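Local coordinates for protein endo-1,4-beta-xylanase (Bacteroides thetaiotaomicron VPI-5482, PDB 3KST) that probably hydrolyses glycosidic bonds during xylan breakdown, as a calcium-binding member of glycoside hydrolase family 43, at residues Glu88-Phe93 with Asp161-Ile166; Gln66-Thr71 with Trp77-Pro82; Lys283-Ser288 with Val293-Thr298. All coordinates share one frame; numbering follows the deposited sequence.

Contact 1: residues Glu88-Phe93 with Asp161-Ile166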
ATOM      1  N   GLU A  88     -17.451   5.200  -4.418  1.00 20.04           N
ATOM      2  CA  GLU A  88     -18.714   5.324  -5.180  1.00 21.89           C
ATOM      3  C   GLU A  88     -19.866   5.879  -4.338  1.00 21.76           C
ATOM      4  O   GLU A  88     -20.626   6.738  -4.821  1.00 22.04           O
ATOM      5  CB  GLU A  88     -19.117   3.979  -5.823  1.00 22.36           C
ATOM      6  CG  GLU A  88     -19.965   4.129  -7.077  1.00 25.98           C
ATOM      7  CD  GLU A  88     -19.183   4.713  -8.259  1.00 29.13           C
ATOM      8  OE1 GLU A  88     -18.032   4.278  -8.504  1.00 33.58           O
ATOM      9  OE2 GLU A  88     -19.717   5.601  -8.960  1.00 33.24           O
ATOM     10  N   SER A  89     -19.961   5.365  -3.103  1.00 22.07           N
ATOM     11  CA  SER A  89     -20.899   5.805  -2.047  1.00 22.56           C
ATOM     12  C   SER A  89     -20.873   7.316  -1.812  1.00 21.93           C
ATOM     13  O   SER A  89     -21.934   7.932  -1.694  1.00 23.01           O
ATOM     14  CB  SER A  89     -20.542   5.098  -0.716  1.00 22.03           C
ATOM     15  OG  SER A  89     -21.358   5.527   0.362  1.00 25.73           O
ATOM     16  N   LYS A  90     -19.665   7.899  -1.775  1.00 21.11           N
ATOM     17  CA  LYS A  90     -19.454   9.336  -1.490  1.00 20.44           C
ATOM     18  C   LYS A  90     -19.177  10.236  -2.699  1.00 19.84           C
ATOM     19  O   LYS A  90     -19.118  11.457  -2.531  1.00 19.44           O
ATOM     20  CB  LYS A  90     -18.274   9.526  -0.521  1.00 20.44           C
ATOM     21  CG  LYS A  90     -18.170   8.540   0.633  1.00 19.91           C
ATOM     22  CD  LYS A  90     -19.341   8.628   1.551  1.00 19.58           C
ATOM     23  CE  LYS A  90     -19.131   7.779   2.765  1.00 18.31           C
ATOM     24  NZ  LYS A  90     -20.243   7.988   3.686  1.00 18.08           N
ATOM     25  N   LYS A  91     -18.954   9.637  -3.875  1.00 19.74           N
ATOM     26  CA  LYS A  91     -18.576  10.340  -5.133  1.00 19.24           C
ATOM     27  C   LYS A  91     -17.439  11.351  -4.958  1.00 18.61           C
ATOM     28  O   LYS A  91     -17.527  12.526  -5.353  1.00 18.30           O
ATOM     29  CB  LYS A  91     -19.803  10.911  -5.866  1.00 20.07           C
ATOM     30  CG  LYS A  91     -20.743   9.802  -6.318  1.00 20.71           C
ATOM     31  CD  LYS A  91     -21.867  10.336  -7.187  1.00 23.45           C
ATOM     32  CE  LYS A  91     -22.680   9.210  -7.802  1.00 24.47           C
ATOM     33  NZ  LYS A  91     -21.902   8.394  -8.772  1.00 26.16           N
ATOM     34  N   LYS A  92     -16.358  10.841  -4.352  1.00 17.24           N
ATOM     35  CA  LYS A  92     -15.192  11.626  -3.953  1.00 16.06           C
ATOM     36  C   LYS A  92     -13.984  10.683  -3.727  1.00 14.11           C
ATOM     37  O   LYS A  92     -14.167   9.497  -3.418  1.00 12.61           O
ATOM     38  CB  LYS A  92     -15.548  12.340  -2.643  1.00 17.13           C
ATOM     39  CG  LYS A  92     -14.715  13.539  -2.257  1.00 17.87           C
ATOM     40  CD  LYS A  92     -15.235  14.265  -1.000  1.00 20.48           C
ATOM     41  CE  LYS A  92     -16.667  14.816  -1.155  1.00 21.77           C
ATOM     42  NZ  LYS A  92     -17.086  15.593   0.042  1.00 22.24           N
ATOM     43  N   PHE A  93     -12.780  11.230  -3.861  1.00 13.12           N
ATOM     44  CA  PHE A  93     -11.535  10.481  -3.624  1.00 12.51           C
ATOM     45  C   PHE A  93     -11.112  10.582  -2.148  1.00 12.18           C
ATOM     46  O   PHE A  93     -11.175  11.652  -1.544  1.00 12.52           O
ATOM     47  CB  PHE A  93     -10.417  10.970  -4.553  1.00 12.66           C
ATOM     48  CG  PHE A  93     -10.756  10.811  -6.004  1.00 11.42           C
ATOM     49  CD1 PHE A  93     -11.508  11.789  -6.663  1.00 11.85           C
ATOM     50  CD2 PHE A  93     -10.369   9.664  -6.702  1.00 10.82           C
ATOM     51  CE1 PHE A  93     -11.848  11.643  -7.999  1.00 12.07           C
ATOM     52  CE2 PHE A  93     -10.728   9.507  -8.047  1.00 12.99           C
ATOM     53  CZ  PHE A  93     -11.461  10.500  -8.688  1.00 12.58           C
ATOM     54  N   ASP A 161     -19.487   5.070   8.992  1.00 14.68           N
ATOM     55  CA  ASP A 161     -20.066   5.311   7.659  1.00 15.84           C
ATOM     56  C   ASP A 161     -19.313   6.415   6.901  1.00 15.51           C
ATOM     57  O   ASP A 161     -19.166   6.339   5.693  1.00 15.84           O
ATOM     58  CB  ASP A 161     -21.561   5.737   7.751  1.00 16.82           C
ATOM     59  CG  ASP A 161     -22.488   4.662   8.365  1.00 20.53           C
ATOM     60  OD1 ASP A 161     -22.283   3.442   8.168  1.00 24.96           O
ATOM     61  OD2 ASP A 161     -23.484   5.048   9.031  1.00 23.56           O
ATOM     62  N   ASP A 162     -18.833   7.428   7.627  1.00 14.69           N
ATOM     63  CA  ASP A 162     -18.121   8.572   7.006  1.00 14.49           C
ATOM     64  C   ASP A 162     -16.648   8.284   6.677  1.00 13.39           C
ATOM     65  O   ASP A 162     -15.962   9.185   6.194  1.00 13.46           O
ATOM     66  CB  ASP A 162     -18.270   9.878   7.843  1.00 14.76           C
ATOM     67  CG  ASP A 162     -17.615   9.820   9.238  1.00 16.20           C
ATOM     68  OD1 ASP A 162     -16.972   8.834   9.613  1.00 16.98           O
ATOM     69  OD2 ASP A 162     -17.680  10.841   9.963  1.00 20.10           O
ATOM     70  N   LEU A 163     -16.149   7.084   7.011  1.00 12.05           N
ATOM     71  CA  LEU A 163     -14.742   6.696   6.753  1.00 11.58           C
ATOM     72  C   LEU A 163     -13.674   7.548   7.496  1.00 11.84           C
ATOM     73  O   LEU A 163     -12.459   7.527   7.128  1.00 11.03           O
ATOM     74  CB  LEU A 163     -14.497   6.683   5.217  1.00 11.15           C
ATOM     75  CG  LEU A 163     -15.492   5.960   4.277  1.00  9.84           C
ATOM     76  CD1 LEU A 163     -15.057   5.930   2.799  1.00 12.22           C
ATOM     77  CD2 LEU A 163     -15.719   4.534   4.750  1.00 11.78           C
HETATM   78  N   MSE A 164     -14.112   8.240   8.565  1.00 11.73           N
HETATM   79  CA  MSE A 164     -13.310   9.172   9.334  0.50 12.03           C
HETATM   80  C   MSE A 164     -12.850   8.567  10.680  1.00 11.62           C
HETATM   81  O   MSE A 164     -11.931   9.060  11.295  1.00 12.13           O
HETATM   82  CB  MSE A 164     -14.174  10.434   9.567  0.50 12.34           C
HETATM   83  CG  MSE A 164     -13.417  11.721   9.674  0.50 12.55           C
HETATM   84 SE   MSE A 164     -12.857  12.448   7.945  0.38 12.21          SE
HETATM   85  CE  MSE A 164     -13.048  10.881   6.823  0.50 12.81           C
ATOM     86  N   SER A 165     -13.534   7.525  11.143  1.00 11.86           N
ATOM     87  CA  SER A 165     -13.221   6.901  12.435  1.00 11.47           C
ATOM     88  C   SER A 165     -13.297   5.396  12.341  1.00 11.02           C
ATOM     89  O   SER A 165     -13.987   4.862  11.458  1.00 10.06           O
ATOM     90  CB  SER A 165     -14.268   7.317  13.471  1.00 12.08           C
ATOM     91  OG  SER A 165     -14.403   8.717  13.599  1.00 11.46           O
ATOM     92  N   ILE A 166     -12.591   4.731  13.252  1.00 10.12           N
ATOM     93  CA  ILE A 166     -12.704   3.271  13.412  1.00 11.15           C
ATOM     94  C   ILE A 166     -13.614   2.978  14.596  1.00 11.11           C
ATOM     95  O   ILE A 166     -13.697   3.779  15.529  1.00 12.64           O
ATOM     96  CB  ILE A 166     -11.353   2.545  13.579  1.00 10.19           C
ATOM     97  CG1 ILE A 166     -10.519   3.027  14.761  1.00 10.79           C
ATOM     98  CG2 ILE A 166     -10.513   2.699  12.312  1.00 12.13           C
ATOM     99  CD1 ILE A 166      -9.414   1.997  15.114  1.00  8.67           C
TER

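Contact 2: residues Gln66-Thr71 with Trp77-Pro82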
ATOM      1  N   GLN A  66       1.590  17.799  -6.330  1.00 14.63           N
ATOM      2  CA  GLN A  66       1.643  17.409  -4.919  1.00 13.71           C
ATOM      3  C   GLN A  66       0.223  17.089  -4.448  1.00 13.29           C
ATOM      4  O   GLN A  66      -0.528  18.007  -4.109  1.00 14.13           O
ATOM      5  CB  GLN A  66       2.218  18.554  -4.119  1.00 14.34           C
ATOM      6  CG  GLN A  66       2.445  18.266  -2.639  1.00 13.77           C
ATOM      7  CD  GLN A  66       3.860  17.823  -2.256  1.00 13.14           C
ATOM      8  OE1 GLN A  66       4.818  17.921  -3.034  1.00 12.02           O
ATOM      9  NE2 GLN A  66       4.002  17.400  -1.005  1.00 10.61           N
ATOM     10  N   ALA A  67      -0.127  15.799  -4.437  1.00 11.85           N
ATOM     11  CA  ALA A  67      -1.434  15.290  -3.987  1.00 11.15           C
ATOM     12  C   ALA A  67      -1.820  15.819  -2.605  1.00 11.00           C
ATOM     13  O   ALA A  67      -2.974  16.239  -2.398  1.00 11.77           O
ATOM     14  CB  ALA A  67      -1.456  13.742  -3.968  1.00 10.52           C
ATOM     15  N   LEU A  68      -0.861  15.777  -1.676  1.00 10.69           N
ATOM     16  CA  LEU A  68      -1.082  16.259  -0.316  0.50 10.11           C
ATOM     17  C   LEU A  68       0.123  17.047   0.186  1.00 10.44           C
ATOM     18  O   LEU A  68       1.266  16.599   0.046  1.00  9.89           O
ATOM     19  CB  LEU A  68      -1.442  15.096   0.616  0.50 10.56           C
ATOM     20  CG  LEU A  68      -1.612  15.378   2.110  0.50  9.99           C
ATOM     21  CD1 LEU A  68      -2.705  14.479   2.662  0.50 11.19           C
ATOM     22  CD2 LEU A  68      -0.314  15.222   2.897  0.50  9.84           C
ATOM     23  N   SER A  69      -0.149  18.237   0.728  1.00  9.99           N
ATOM     24  CA  SER A  69       0.843  19.119   1.323  1.00 11.71           C
ATOM     25  C   SER A  69       0.650  19.016   2.853  1.00 12.11           C
ATOM     26  O   SER A  69      -0.500  18.942   3.376  1.00 12.89           O
ATOM     27  CB  SER A  69       0.675  20.560   0.827  1.00 11.83           C
ATOM     28  OG  SER A  69       0.775  20.655  -0.596  1.00 12.82           O
ATOM     29  N   ALA A  70       1.760  19.009   3.575  1.00 11.92           N
ATOM     30  CA  ALA A  70       1.771  18.866   5.035  1.00 12.01           C
ATOM     31  C   ALA A  70       0.893  19.894   5.752  1.00 11.63           C
ATOM     32  O   ALA A  70       0.227  19.545   6.726  1.00 12.40           O
ATOM     33  CB  ALA A  70       3.159  18.945   5.563  1.00 11.63           C
ATOM     34  N   THR A  71       0.881  21.139   5.267  1.00 11.43           N
ATOM     35  CA  THR A  71       0.045  22.210   5.847  1.00 11.66           C
ATOM     36  C   THR A  71      -1.462  21.911   5.858  1.00 11.20           C
ATOM     37  O   THR A  71      -2.219  22.399   6.744  1.00 11.24           O
ATOM     38  CB  THR A  71       0.324  23.636   5.231  1.00 11.28           C
ATOM     39  OG1 THR A  71      -0.029  23.672   3.838  1.00 12.62           O
ATOM     40  CG2 THR A  71       1.780  24.073   5.490  1.00 12.53           C
ATOM     41  N   TRP A  77       6.020  15.567   9.596  1.00 11.16           N
ATOM     42  CA  TRP A  77       7.039  14.577   9.209  1.00 10.93           C
ATOM     43  C   TRP A  77       6.434  13.192   9.118  1.00 10.37           C
ATOM     44  O   TRP A  77       5.309  12.956   9.585  1.00  9.44           O
ATOM     45  CB  TRP A  77       8.201  14.585  10.217  1.00 11.50           C
ATOM     46  CG  TRP A  77       7.813  14.193  11.611  1.00 12.81           C
ATOM     47  CD1 TRP A  77       7.381  15.029  12.625  1.00 14.08           C
ATOM     48  CD2 TRP A  77       7.784  12.864  12.153  1.00 12.05           C
ATOM     49  NE1 TRP A  77       7.119  14.295  13.760  1.00 14.29           N
ATOM     50  CE2 TRP A  77       7.341  12.970  13.498  1.00 11.11           C
ATOM     51  CE3 TRP A  77       8.097  11.587  11.642  1.00 10.93           C
ATOM     52  CZ2 TRP A  77       7.211  11.864  14.326  1.00 12.74           C
ATOM     53  CZ3 TRP A  77       7.972  10.475  12.480  1.00 14.74           C
ATOM     54  CH2 TRP A  77       7.523  10.618  13.808  1.00 14.71           C
ATOM     55  N   GLY A  78       7.171  12.248   8.537  1.00  8.83           N
ATOM     56  CA  GLY A  78       6.655  10.893   8.443  1.00  8.30           C
ATOM     57  C   GLY A  78       5.414  10.670   7.573  1.00  8.13           C
ATOM     58  O   GLY A  78       4.543   9.875   7.938  1.00  8.92           O
ATOM     59  N   PHE A  79       5.315  11.382   6.447  1.00  8.31           N
ATOM     60  CA  PHE A  79       4.220  11.131   5.471  1.00  8.66           C
ATOM     61  C   PHE A  79       4.557   9.853   4.701  1.00  8.97           C
ATOM     62  O   PHE A  79       5.393   9.872   3.775  1.00  8.70           O
ATOM     63  CB  PHE A  79       3.994  12.320   4.566  1.00  9.27           C
ATOM     64  CG  PHE A  79       3.365  13.460   5.285  1.00  7.97           C
ATOM     65  CD1 PHE A  79       1.986  13.572   5.302  1.00  9.63           C
ATOM     66  CD2 PHE A  79       4.137  14.314   6.084  1.00  9.91           C
ATOM     67  CE1 PHE A  79       1.377  14.630   6.000  1.00  7.14           C
ATOM     68  CE2 PHE A  79       3.551  15.368   6.782  1.00 10.30           C
ATOM     69  CZ  PHE A  79       2.173  15.525   6.753  1.00  8.69           C
ATOM     70  N   TRP A  80       3.955   8.737   5.132  1.00  9.42           N
ATOM     71  CA  TRP A  80       4.209   7.399   4.574  1.00 10.18           C
ATOM     72  C   TRP A  80       2.969   6.634   4.085  1.00  9.70           C
ATOM     73  O   TRP A  80       1.847   6.814   4.584  1.00 10.23           O
ATOM     74  CB  TRP A  80       4.838   6.465   5.626  1.00 10.00           C
ATOM     75  CG  TRP A  80       6.006   6.996   6.382  1.00 10.10           C
ATOM     76  CD1 TRP A  80       6.953   7.874   5.949  1.00 11.07           C
ATOM     77  CD2 TRP A  80       6.368   6.636   7.710  1.00 11.05           C
ATOM     78  NE1 TRP A  80       7.878   8.102   6.935  1.00 11.74           N
ATOM     79  CE2 TRP A  80       7.548   7.353   8.031  1.00 10.52           C
ATOM     80  CE3 TRP A  80       5.814   5.783   8.671  1.00 12.84           C
ATOM     81  CZ2 TRP A  80       8.177   7.247   9.293  1.00 10.06           C
ATOM     82  CZ3 TRP A  80       6.436   5.685   9.932  1.00 10.23           C
ATOM     83  CH2 TRP A  80       7.616   6.406  10.215  1.00 13.21           C
ATOM     84  N   ALA A  81       3.214   5.728   3.142  1.00  8.77           N
ATOM     85  CA  ALA A  81       2.256   4.679   2.760  1.00  8.88           C
ATOM     86  C   ALA A  81       0.833   5.150   2.409  1.00  9.37           C
ATOM     87  O   ALA A  81      -0.158   4.647   2.959  1.00  9.64           O
ATOM     88  CB  ALA A  81       2.245   3.597   3.886  1.00  9.11           C
ATOM     89  N   PRO A  82       0.721   6.080   1.441  1.00  9.29           N
ATOM     90  CA  PRO A  82      -0.587   6.545   1.015  1.00  9.34           C
ATOM     91  C   PRO A  82      -1.332   5.512   0.153  1.00  8.64           C
ATOM     92  O   PRO A  82      -0.691   4.703  -0.515  1.00  8.07           O
ATOM     93  CB  PRO A  82      -0.239   7.771   0.176  1.00  9.79           C
ATOM     94  CG  PRO A  82       1.065   7.395  -0.473  1.00  9.19           C
ATOM     95  CD  PRO A  82       1.795   6.617   0.568  1.00 10.61           C
TER

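Contact 3: residues Lys283-Ser288 with Val293-Thr298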
ATOM      1  N   LYS A 283       5.160  -6.131 -11.287  1.00 12.58           N
ATOM      2  CA  LYS A 283       5.163  -7.538 -11.717  1.00 12.16           C
ATOM      3  C   LYS A 283       3.715  -7.946 -11.959  1.00 12.25           C
ATOM      4  O   LYS A 283       2.796  -7.160 -11.707  1.00 11.93           O
ATOM      5  CB  LYS A 283       5.867  -8.415 -10.666  1.00 12.92           C
ATOM      6  CG  LYS A 283       7.399  -8.349 -10.752  1.00 11.71           C
ATOM      7  CD  LYS A 283       8.126  -9.149  -9.630  1.00 15.09           C
ATOM      8  CE  LYS A 283       8.170 -10.650  -9.861  1.00 17.05           C
ATOM      9  NZ  LYS A 283       9.100 -11.127 -10.950  1.00 15.41           N
ATOM     10  N   ASP A 284       3.511  -9.154 -12.474  1.00 12.45           N
ATOM     11  CA  ASP A 284       2.177  -9.682 -12.664  1.00 12.77           C
ATOM     12  C   ASP A 284       1.640 -10.189 -11.329  1.00 12.63           C
ATOM     13  O   ASP A 284       2.410 -10.501 -10.425  1.00 13.58           O
ATOM     14  CB  ASP A 284       2.161 -10.782 -13.718  1.00 13.22           C
ATOM     15  CG  ASP A 284       2.568 -10.268 -15.076  1.00 14.24           C
ATOM     16  OD1 ASP A 284       1.944  -9.289 -15.539  1.00 14.28           O
ATOM     17  OD2 ASP A 284       3.495 -10.832 -15.661  1.00 19.91           O
ATOM     18  N   PHE A 285       0.316 -10.212 -11.227  1.00 13.16           N
ATOM     19  CA  PHE A 285      -0.404 -10.643 -10.034  1.00 13.06           C
ATOM     20  C   PHE A 285      -1.621 -11.462 -10.414  1.00 14.00           C
ATOM     21  O   PHE A 285      -2.353 -11.089 -11.320  1.00 13.57           O
ATOM     22  CB  PHE A 285      -0.915  -9.425  -9.266  1.00 13.32           C
ATOM     23  CG  PHE A 285      -1.577  -9.770  -7.974  1.00 11.28           C
ATOM     24  CD1 PHE A 285      -0.813 -10.134  -6.886  1.00 12.24           C
ATOM     25  CD2 PHE A 285      -2.964  -9.771  -7.856  1.00 10.99           C
ATOM     26  CE1 PHE A 285      -1.423 -10.462  -5.667  1.00 12.77           C
ATOM     27  CE2 PHE A 285      -3.585 -10.085  -6.662  1.00  9.68           C
ATOM     28  CZ  PHE A 285      -2.806 -10.462  -5.563  1.00 10.95           C
ATOM     29  N   ALA A 286      -1.877 -12.537  -9.682  1.00 14.59           N
ATOM     30  CA  ALA A 286      -3.102 -13.310  -9.929  1.00 15.16           C
ATOM     31  C   ALA A 286      -3.473 -14.201  -8.769  1.00 16.08           C
ATOM     32  O   ALA A 286      -2.623 -14.564  -7.972  1.00 16.15           O
ATOM     33  CB  ALA A 286      -2.993 -14.130 -11.215  1.00 15.50           C
ATOM     34  N   ILE A 287      -4.776 -14.488  -8.687  1.00 16.24           N
ATOM     35  CA  ILE A 287      -5.346 -15.434  -7.718  1.00 16.98           C
ATOM     36  C   ILE A 287      -5.987 -16.508  -8.597  1.00 17.59           C
ATOM     37  O   ILE A 287      -6.896 -16.218  -9.353  1.00 17.15           O
ATOM     38  CB  ILE A 287      -6.378 -14.772  -6.819  1.00 16.66           C
ATOM     39  CG1 ILE A 287      -5.785 -13.522  -6.169  1.00 16.59           C
ATOM     40  CG2 ILE A 287      -6.874 -15.769  -5.747  1.00 17.64           C
ATOM     41  CD1 ILE A 287      -6.764 -12.781  -5.289  1.00 14.62           C
ATOM     42  N   SER A 288      -5.472 -17.731  -8.512  1.00 18.70           N
ATOM     43  CA  SER A 288      -5.946 -18.866  -9.323  1.00 19.91           C
ATOM     44  C   SER A 288      -7.351 -19.334  -8.943  1.00 21.14           C
ATOM     45  O   SER A 288      -7.921 -18.874  -7.944  1.00 21.29           O
ATOM     46  CB  SER A 288      -4.989 -20.060  -9.195  1.00 19.35           C
ATOM     47  OG  SER A 288      -5.047 -20.656  -7.902  1.00 19.37           O
ATOM     48  N   VAL A 293      -2.360 -17.338  -4.635  1.00 16.82           N
ATOM     49  CA  VAL A 293      -1.879 -16.044  -5.149  1.00 16.10           C
ATOM     50  C   VAL A 293      -0.459 -16.191  -5.718  1.00 15.55           C
ATOM     51  O   VAL A 293       0.348 -16.958  -5.175  1.00 14.85           O
ATOM     52  CB  VAL A 293      -1.892 -14.955  -4.034  1.00 16.01           C
ATOM     53  CG1 VAL A 293      -1.542 -13.571  -4.585  1.00 15.90           C
ATOM     54  CG2 VAL A 293      -3.249 -14.890  -3.358  1.00 16.20           C
ATOM     55  N   THR A 294      -0.168 -15.471  -6.808  1.00 15.18           N
ATOM     56  CA  THR A 294       1.170 -15.433  -7.420  1.00 14.95           C
ATOM     57  C   THR A 294       1.547 -14.004  -7.774  1.00 14.35           C
ATOM     58  O   THR A 294       0.692 -13.189  -8.159  1.00 13.71           O
ATOM     59  CB  THR A 294       1.340 -16.295  -8.736  1.00 15.70           C
ATOM     60  OG1 THR A 294       0.507 -15.787  -9.786  1.00 16.04           O
ATOM     61  CG2 THR A 294       1.019 -17.733  -8.469  1.00 17.83           C
ATOM     62  N   ILE A 295       2.811 -13.691  -7.542  1.00 13.59           N
ATOM     63  CA  ILE A 295       3.429 -12.448  -7.972  1.00 13.86           C
ATOM     64  C   ILE A 295       4.563 -13.006  -8.835  1.00 14.47           C
ATOM     65  O   ILE A 295       5.386 -13.796  -8.339  1.00 14.49           O
ATOM     66  CB  ILE A 295       3.956 -11.603  -6.812  1.00 13.53           C
ATOM     67  CG1 ILE A 295       2.803 -11.025  -6.000  1.00 14.36           C
ATOM     68  CG2 ILE A 295       4.831 -10.440  -7.340  1.00 15.14           C
ATOM     69  CD1 ILE A 295       3.298 -10.380  -4.677  1.00 14.56           C
ATOM     70  N   SER A 296       4.568 -12.628 -10.103  1.00 14.62           N
ATOM     71  CA  SER A 296       5.490 -13.194 -11.093  1.00 15.24           C
ATOM     72  C   SER A 296       5.710 -12.314 -12.320  1.00 15.11           C
ATOM     73  O   SER A 296       5.191 -11.203 -12.427  1.00 14.23           O
ATOM     74  CB  SER A 296       4.924 -14.551 -11.543  1.00 15.00           C
ATOM     75  OG  SER A 296       3.727 -14.350 -12.254  1.00 15.71           O
ATOM     76  N   GLY A 297       6.504 -12.830 -13.253  1.00 16.27           N
ATOM     77  CA  GLY A 297       6.741 -12.153 -14.513  1.00 16.41           C
ATOM     78  C   GLY A 297       7.921 -11.219 -14.532  1.00 16.62           C
ATOM     79  O   GLY A 297       8.513 -10.869 -13.500  1.00 17.03           O
ATOM     80  N   THR A 298       8.275 -10.821 -15.749  1.00 16.51           N
ATOM     81  CA  THR A 298       9.374  -9.903 -15.979  1.00 16.00           C
ATOM     82  C   THR A 298       8.994  -8.563 -15.349  1.00 15.05           C
ATOM     83  O   THR A 298       7.887  -8.074 -15.564  1.00 15.74           O
ATOM     84  CB  THR A 298       9.651  -9.696 -17.485  1.00 16.23           C
ATOM     85  OG1 THR A 298       9.762 -10.976 -18.146  1.00 16.85           O
ATOM     86  CG2 THR A 298      10.944  -8.877 -17.707  1.00 16.18           C
TER
HETATM   87  O   HOH W   1       8.735 -13.975 -11.145  1.00 19.16           O
HETATM   88  O   HOH W   2       3.699 -13.794 -15.022  1.00 31.67           O

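Contact 1: residues Glu88-Phe93 with Asp161-Ile166
At the tip of the hairpin joining strand 80-87 to strand 92-99, Lys90 reaches across to the backbone of Asp161 in the loop that follows strand 152-158. Its NZ donates a hydrogen bond to Asp161 O over 2.8 Å. The donor stands well above the carbonyl plane, 46° out of it. A bend at chi2 (-63°), followed by an extended outer half, carries the ammonium group to the Asp161 carbonyl, and on the way CE of Lys90 passes 4.3 Å from Leu163 CG. In the five-bladed beta-propeller of this family, this ties a hairpin tip of one antiparallel sheet to a connecting loop of the next. Leu163, which is buried, also touches Val87 and Pro141, one from each of these two sheets. The loop that offers the carbonyl is shaped by an Asx turn: Asp162 OD1 accepts from Met164 N, a selenomethionine in the crystal, at 3.1 Å, and also bonds Thr160 OG1. Lys90 NZ lies 6.7 Å from Asp161 OD1, without contact between the charged atoms, and the acidic side chains of Asp161 and Asp162 may contribute a weak, long-range attraction.

Contact 2: residues Gln66-Thr71 with Trp77-Pro82
Phe79 is met by two methyl groups, Leu68 CD2 and Ala70 CB, which lie on the same side of its ring plane and approach it obliquely. In one of the two conformers modelled for Leu68, CD2 rests 3.6 Å from Phe79 CE1 and nearly as close to CD1, and the two side chains cross at about a right angle. Ala70 CB serves the other half of the ring, sitting 3.8 Å from both CZ and CE2 of Phe79. No hydrogen bond links the two segments, so this contact is wholly apolar. Phe79 CG lies anti to its own carbonyl carbon (chi1 -71°), which swings the ring toward Leu68 and Ala70; Ala99 and Ser73 touch it as well. In the five-bladed propeller of family 43 enzymes, the contact spans the passage from the end of strand 60-69 to the start of strand 80-87, where the chain leaves one sheet for the next. Further out, Ala67 and Leu68 together face Phe50 in a classic beta bulge, and Leu68 packs against Leu95 and Tyr97 of strand 92-99. Gln66 reaches along the bulge: its NE2 donates to Leu68 O at 3.0 Å and also to Gly47 O, while its OE1 accepts from Ala46 N, a set of bonds that fixes the amide's rotation. In segment 77-82, Gly78 takes a positive phi just before Phe79, and a CB at that position would run into Trp77 CE3. Gly78 O lies 3.5 Å above one face of the Trp80 ring, toward its rim. The side chain of Phe79 is about 9 Å from that of Asp26, the predicted proton acceptor.

Contact 3: residues Lys283-Ser288 with Val293-Thr298
Four backbone hydrogen bonds join Asp284 to Ser296 and Ala286 to Thr294, two for each pair. Asp284 N to Ser296 O is the shortest at 2.7 Å, and Thr294 N to Ala286 O spans 2.9 Å. Between them, CA-H...O contacts, such as Phe285 CA to Thr294 O at 3.3 Å, fill out the interface. The segments belong to the antiparallel hairpin of strands 279-287 and 293-305, within a sheet of the family's five-bladed propeller; the axes of 283-287 and 293-296 approach to 4.6 Å at 170°. Apolar contacts gather on the face carrying Phe285, Ile287, Val293 and Ile295. With CG anti to the backbone N (chi1 -176°), the Phe285 ring slants across to Val293, where CE1 meets Val293 CG1 tightly at 3.3 Å, and its edge receives Ile295 CG1 in plane. Ile287 and Val293 lie side by side, pointing the same way, and both touch Tyr202 of the neighbouring sheet. Polar side chains act at the end of the hairpin where Lys283 curls, bent at chi3 and chi4, to put NZ 2.6 Å from Gly297 O, in the carbonyl plane. The same nitrogen forms a salt bridge with Asp241 and donates to a water. With the amine gone, as with an alanine here, Asp241 is likely to lose its charged mate and Gly297 O that donor. A second water bridges Asp284 OD2 and Ser296 OG, while any CB on Gly297 would collide with Asp284 OD2.

Overall arrangement
From the N terminus, contact 2 comes first: it closes a short loop between strands 60-69 and 80-87, where the chain passes from the first large sheet into the next. Contact 1 follows, its hairpin tip lying between strands 80-87 and 92-99 of that second sheet, and closes a much longer loop onto the sheet of strands 129-135 to 172-175. Contact 3 comes last, pairing the two strands of a hairpin and closing the short loop between them. The three are in series, none nested or crossed. Strand 293-305 then runs on to pair in parallel with strand 60-69, so segment 66-71 of contact 2 and contact 3 reach the same sheet, although the two contacts' centres are about 30 Å apart, on opposite sides of the chain's centre.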